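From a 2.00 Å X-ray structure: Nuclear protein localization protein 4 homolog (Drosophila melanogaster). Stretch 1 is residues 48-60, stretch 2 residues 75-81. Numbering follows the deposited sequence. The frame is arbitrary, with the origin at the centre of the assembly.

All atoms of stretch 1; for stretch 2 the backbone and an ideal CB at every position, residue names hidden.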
# COMPACT_ATOMS: atom_id res chain seq x y z
N GLY B 48 2.44 -20.28 5.56
CA GLY B 48 2.80 -19.84 6.90
C GLY B 48 2.45 -18.37 7.06
O GLY B 48 2.41 -17.63 6.08
N LEU B 49 2.17 -17.96 8.30
CA LEU B 49 1.96 -16.55 8.62
C LEU B 49 3.13 -16.06 9.47
O LEU B 49 3.54 -16.73 10.42
CB LEU B 49 0.64 -16.33 9.35
CG LEU B 49 -0.63 -16.70 8.59
CD1 LEU B 49 -1.83 -16.50 9.46
CD2 LEU B 49 -0.76 -15.85 7.35
N PHE B 50 3.64 -14.89 9.12
CA PHE B 50 4.82 -14.34 9.75
C PHE B 50 4.61 -12.91 10.22
O PHE B 50 3.77 -12.18 9.69
CB PHE B 50 6.02 -14.41 8.81
CG PHE B 50 6.42 -15.82 8.43
CD1 PHE B 50 7.49 -16.43 9.05
CD2 PHE B 50 5.73 -16.51 7.45
CE1 PHE B 50 7.87 -17.71 8.70
CE2 PHE B 50 6.09 -17.80 7.11
CZ PHE B 50 7.17 -18.40 7.73
N LYS B 51 5.36 -12.54 11.25
CA LYS B 51 5.23 -11.24 11.88
C LYS B 51 5.84 -10.13 11.05
O LYS B 51 5.45 -8.97 11.15
CB LYS B 51 5.85 -11.25 13.28
CG LYS B 51 4.96 -11.83 14.37
CD LYS B 51 5.67 -11.80 15.71
CE LYS B 51 4.86 -12.53 16.78
NZ LYS B 51 3.73 -11.68 17.29
N GLU B 52 6.78 -10.51 10.19
CA GLU B 52 7.48 -9.53 9.39
C GLU B 52 7.56 -9.98 7.94
O GLU B 52 7.47 -11.17 7.62
CB GLU B 52 8.88 -9.25 9.97
CG GLU B 52 9.76 -10.48 10.13
CD GLU B 52 9.35 -11.36 11.29
OE1 GLU B 52 9.78 -11.09 12.44
OE2 GLU B 52 8.60 -12.33 11.06
N ARG B 53 7.75 -9.01 7.05
CA ARG B 53 7.69 -9.23 5.62
C ARG B 53 8.78 -10.16 5.14
O ARG B 53 8.65 -10.81 4.11
CB ARG B 53 7.82 -7.89 4.91
CG ARG B 53 7.37 -7.93 3.49
CD ARG B 53 8.00 -6.81 2.72
NE ARG B 53 7.41 -5.51 2.99
CZ ARG B 53 6.29 -5.08 2.41
NH1 ARG B 53 5.66 -5.88 1.56
NH2 ARG B 53 5.81 -3.86 2.67
N ASN B 54 9.86 -10.22 5.91
CA ASN B 54 10.99 -11.08 5.59
C ASN B 54 10.86 -12.52 6.09
O ASN B 54 11.80 -13.31 5.94
CB ASN B 54 12.30 -10.42 6.03
CG ASN B 54 12.29 -10.04 7.49
OD1 ASN B 54 12.20 -10.89 8.37
ND2 ASN B 54 12.34 -8.74 7.76
N PHE B 55 9.73 -12.83 6.72
CA PHE B 55 9.40 -14.21 7.11
C PHE B 55 10.34 -14.84 8.15
O PHE B 55 10.78 -15.97 7.95
CB PHE B 55 9.36 -15.15 5.89
CG PHE B 55 8.44 -14.72 4.78
CD1 PHE B 55 7.14 -14.33 5.03
CD2 PHE B 55 8.90 -14.72 3.47
CE1 PHE B 55 6.31 -13.94 3.99
CE2 PHE B 55 8.08 -14.32 2.43
CZ PHE B 55 6.78 -13.94 2.69
N LEU B 56 10.66 -14.15 9.24
CA LEU B 56 11.54 -14.78 10.23
C LEU B 56 10.77 -15.39 11.39
O LEU B 56 10.94 -16.56 11.73
CB LEU B 56 12.60 -13.82 10.77
CG LEU B 56 13.60 -13.19 9.80
CD1 LEU B 56 14.78 -12.59 10.57
CD2 LEU B 56 14.05 -14.16 8.70
N THR B 57 9.90 -14.59 11.98
CA THR B 57 9.16 -15.03 13.14
C THR B 57 7.83 -15.62 12.69
O THR B 57 6.90 -14.89 12.33
CB THR B 57 8.95 -13.86 14.11
OG1 THR B 57 10.20 -13.17 14.27
CG2 THR B 57 8.47 -14.36 15.46
N GLU B 58 7.75 -16.94 12.68
CA GLU B 58 6.52 -17.62 12.30
C GLU B 58 5.52 -17.60 13.45
O GLU B 58 5.89 -17.80 14.61
CB GLU B 58 6.80 -19.06 11.85
CG GLU B 58 5.58 -19.79 11.31
CD GLU B 58 5.92 -21.14 10.69
OE1 GLU B 58 7.11 -21.42 10.43
OE2 GLU B 58 4.98 -21.94 10.47
N LEU B 59 4.27 -17.30 13.12
CA LEU B 59 3.14 -17.49 14.01
C LEU B 59 2.79 -18.98 14.01
O LEU B 59 2.61 -19.58 12.95
CB LEU B 59 1.94 -16.67 13.53
CG LEU B 59 1.83 -15.15 13.73
CD1 LEU B 59 2.70 -14.37 12.76
CD2 LEU B 59 0.40 -14.71 13.55
N GLN B 60 2.72 -19.59 15.19
CA GLN B 60 2.44 -21.02 15.29
C GLN B 60 0.95 -21.36 15.18
O GLN B 60 0.14 -20.84 15.96
CB GLN B 60 3.02 -21.59 16.58
CG GLN B 60 4.52 -21.37 16.71
CD GLN B 60 5.29 -21.89 15.52
OE1 GLN B 60 5.96 -21.12 14.83
NE2 GLN B 60 5.23 -23.19 15.29
N UNK B 75 -2.71 -4.91 13.34
CA UNK B 75 -1.41 -5.47 12.97
C UNK B 75 -1.48 -6.17 11.62
O UNK B 75 -2.51 -6.76 11.28
CB UNK B 75 -0.92 -6.45 14.04
N UNK B 76 -0.39 -6.11 10.87
CA UNK B 76 -0.31 -6.83 9.61
C UNK B 76 0.61 -8.03 9.77
O UNK B 76 1.71 -7.91 10.33
CB UNK B 76 0.18 -5.91 8.49
N UNK B 77 0.16 -9.18 9.30
CA UNK B 77 1.04 -10.35 9.20
C UNK B 77 1.28 -10.67 7.74
O UNK B 77 0.60 -10.12 6.86
CB UNK B 77 0.44 -11.56 9.92
N UNK B 78 2.26 -11.52 7.47
CA UNK B 78 2.74 -11.77 6.12
C UNK B 78 2.62 -13.23 5.76
O UNK B 78 3.15 -14.10 6.47
CB UNK B 78 4.19 -11.31 5.97
N UNK B 79 1.94 -13.50 4.66
CA UNK B 79 1.69 -14.86 4.25
C UNK B 79 2.79 -15.36 3.33
O UNK B 79 3.16 -14.69 2.36
CB UNK B 79 0.33 -14.97 3.56
N UNK B 80 3.31 -16.53 3.66
CA UNK B 80 4.30 -17.23 2.85
C UNK B 80 3.78 -18.59 2.41
O UNK B 80 3.34 -19.39 3.24
CB UNK B 80 5.61 -17.39 3.63
N UNK B 81 3.74 -18.83 1.11
CA UNK B 81 3.36 -20.15 0.63
C UNK B 81 4.56 -21.09 0.58
O UNK B 81 5.18 -21.23 -0.47
CB UNK B 81 2.72 -20.04 -0.75

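At position 75 the CA-to-CB bond points toward stretch 1, yet no atom of that stretch lies within 5.5 Å of the ideal CB. Many side chains would fit, polar ones easily. The residue is D75, whose OD2 is hydrogen-bonded elsewhere in the structure.

Position 76 directs its CB sideways, again with nothing of stretch 1 within 5.5 Å, so the choice is wide. It holds M76, a selenomethionine. One water donates to both K51 O (2.4 Å from the water O) and M76 O (2.8 Å from it), bridging two acceptors.

At position 77 CA-to-CB points sideways; the ideal CB is 3.4 Å from F50 O, 4.6 Å from L59 CD1 and 4.8 Å from L49 CB. Two leucines invite an apolar side chain, and the extended backbone (-112/167) favours a beta-branched one, although leucine could also serve. V77 has a methyl for each neighbour: CG1 lies 4.1 Å from L59 CD2, and CG2 4.4 Å from L49 CD2.

Position 78 pairs with F50 in antiparallel register, its N donating to F50 O (2.8 Å) and its O accepting from F50 N (2.8 Å). Its CB points to the same face as F50, beside the turn from E52 to F55, with F55 CE1 3.9 Å from the ideal CB. An aromatic or a long aliphatic chain could lie along this turn. Y78 extends its ring there, and more of its surface is covered by stretch 1 than that of any other residue of stretch 2. R53 CB sits over the ring face, 3.9 Å from the centroid of the Y78 ring in a CH-pi contact, while F50 O and K51 O lie near the ring's edge.

Position 79 turns to the other face, with L49. Its ideal CB is 4.0 Å from L49 CD2, so an aliphatic residue is expected: leucine, isoleucine or valine. L79 keeps that contact, CB to L49 CD2 at 4.0 Å, while its CA makes a CA-H...O contact with G48 O (3.4 Å).

Position 80 pairs with G48: G48 N donates to the O of 80 (2.6 Å), and the N of 80 donates to G48 O (2.8 Å). G48 has no side chain; the CB of 80 points to the face that carries F50, and F50 CE2 and F55 CE1 each lie 3.5 Å from the ideal CB. A chain with an aliphatic base suits, charged or not. K80 places CB over one face of F55, 3.7 Å from the F55 ring centroid, and extends all-t.

Position 81 points away from stretch 1, where polar residues are at ease; Q81 occupies it.

Stretch 2 75-81: DMVYLKQ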
# COMPACT_ATOMS: atom_id res chain seq x y z
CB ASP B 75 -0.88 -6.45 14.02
CG ASP B 75 -0.21 -5.74 15.18
OD1 ASP B 75 -0.21 -4.49 15.21
OD2 ASP B 75 0.30 -6.45 16.07
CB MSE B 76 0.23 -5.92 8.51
CG MSE B 76 0.19 -6.55 7.13
SE MSE B 76 -0.37 -5.26 5.75
CE MSE B 76 1.13 -4.02 5.91
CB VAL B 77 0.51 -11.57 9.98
CG1 VAL B 77 0.40 -11.24 11.45
CG2 VAL B 77 -0.83 -12.00 9.44
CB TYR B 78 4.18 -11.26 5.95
CG TYR B 78 4.27 -9.78 6.20
CD1 TYR B 78 4.15 -8.86 5.16
CD2 TYR B 78 4.41 -9.29 7.50
CE1 TYR B 78 4.20 -7.49 5.41
CE2 TYR B 78 4.46 -7.94 7.75
CZ TYR B 78 4.35 -7.04 6.71
OH TYR B 78 4.40 -5.69 6.98
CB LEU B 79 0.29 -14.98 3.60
CG LEU B 79 -0.23 -16.38 3.26
CD1 LEU B 79 -1.76 -16.42 3.33
CD2 LEU B 79 0.24 -16.86 1.88
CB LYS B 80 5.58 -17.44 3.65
CG LYS B 80 6.61 -18.27 2.88
CD LYS B 80 7.86 -18.53 3.69
CE LYS B 80 8.95 -19.11 2.80
NZ LYS B 80 10.24 -19.23 3.53
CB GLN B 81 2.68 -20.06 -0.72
CG GLN B 81 1.62 -19.00 -0.75
CD GLN B 81 0.54 -19.27 -1.76
OE1 GLN B 81 -0.56 -18.74 -1.66
NE2 GLN B 81 0.85 -20.10 -2.75
O HOH W 1 3.46 -8.45 12.41
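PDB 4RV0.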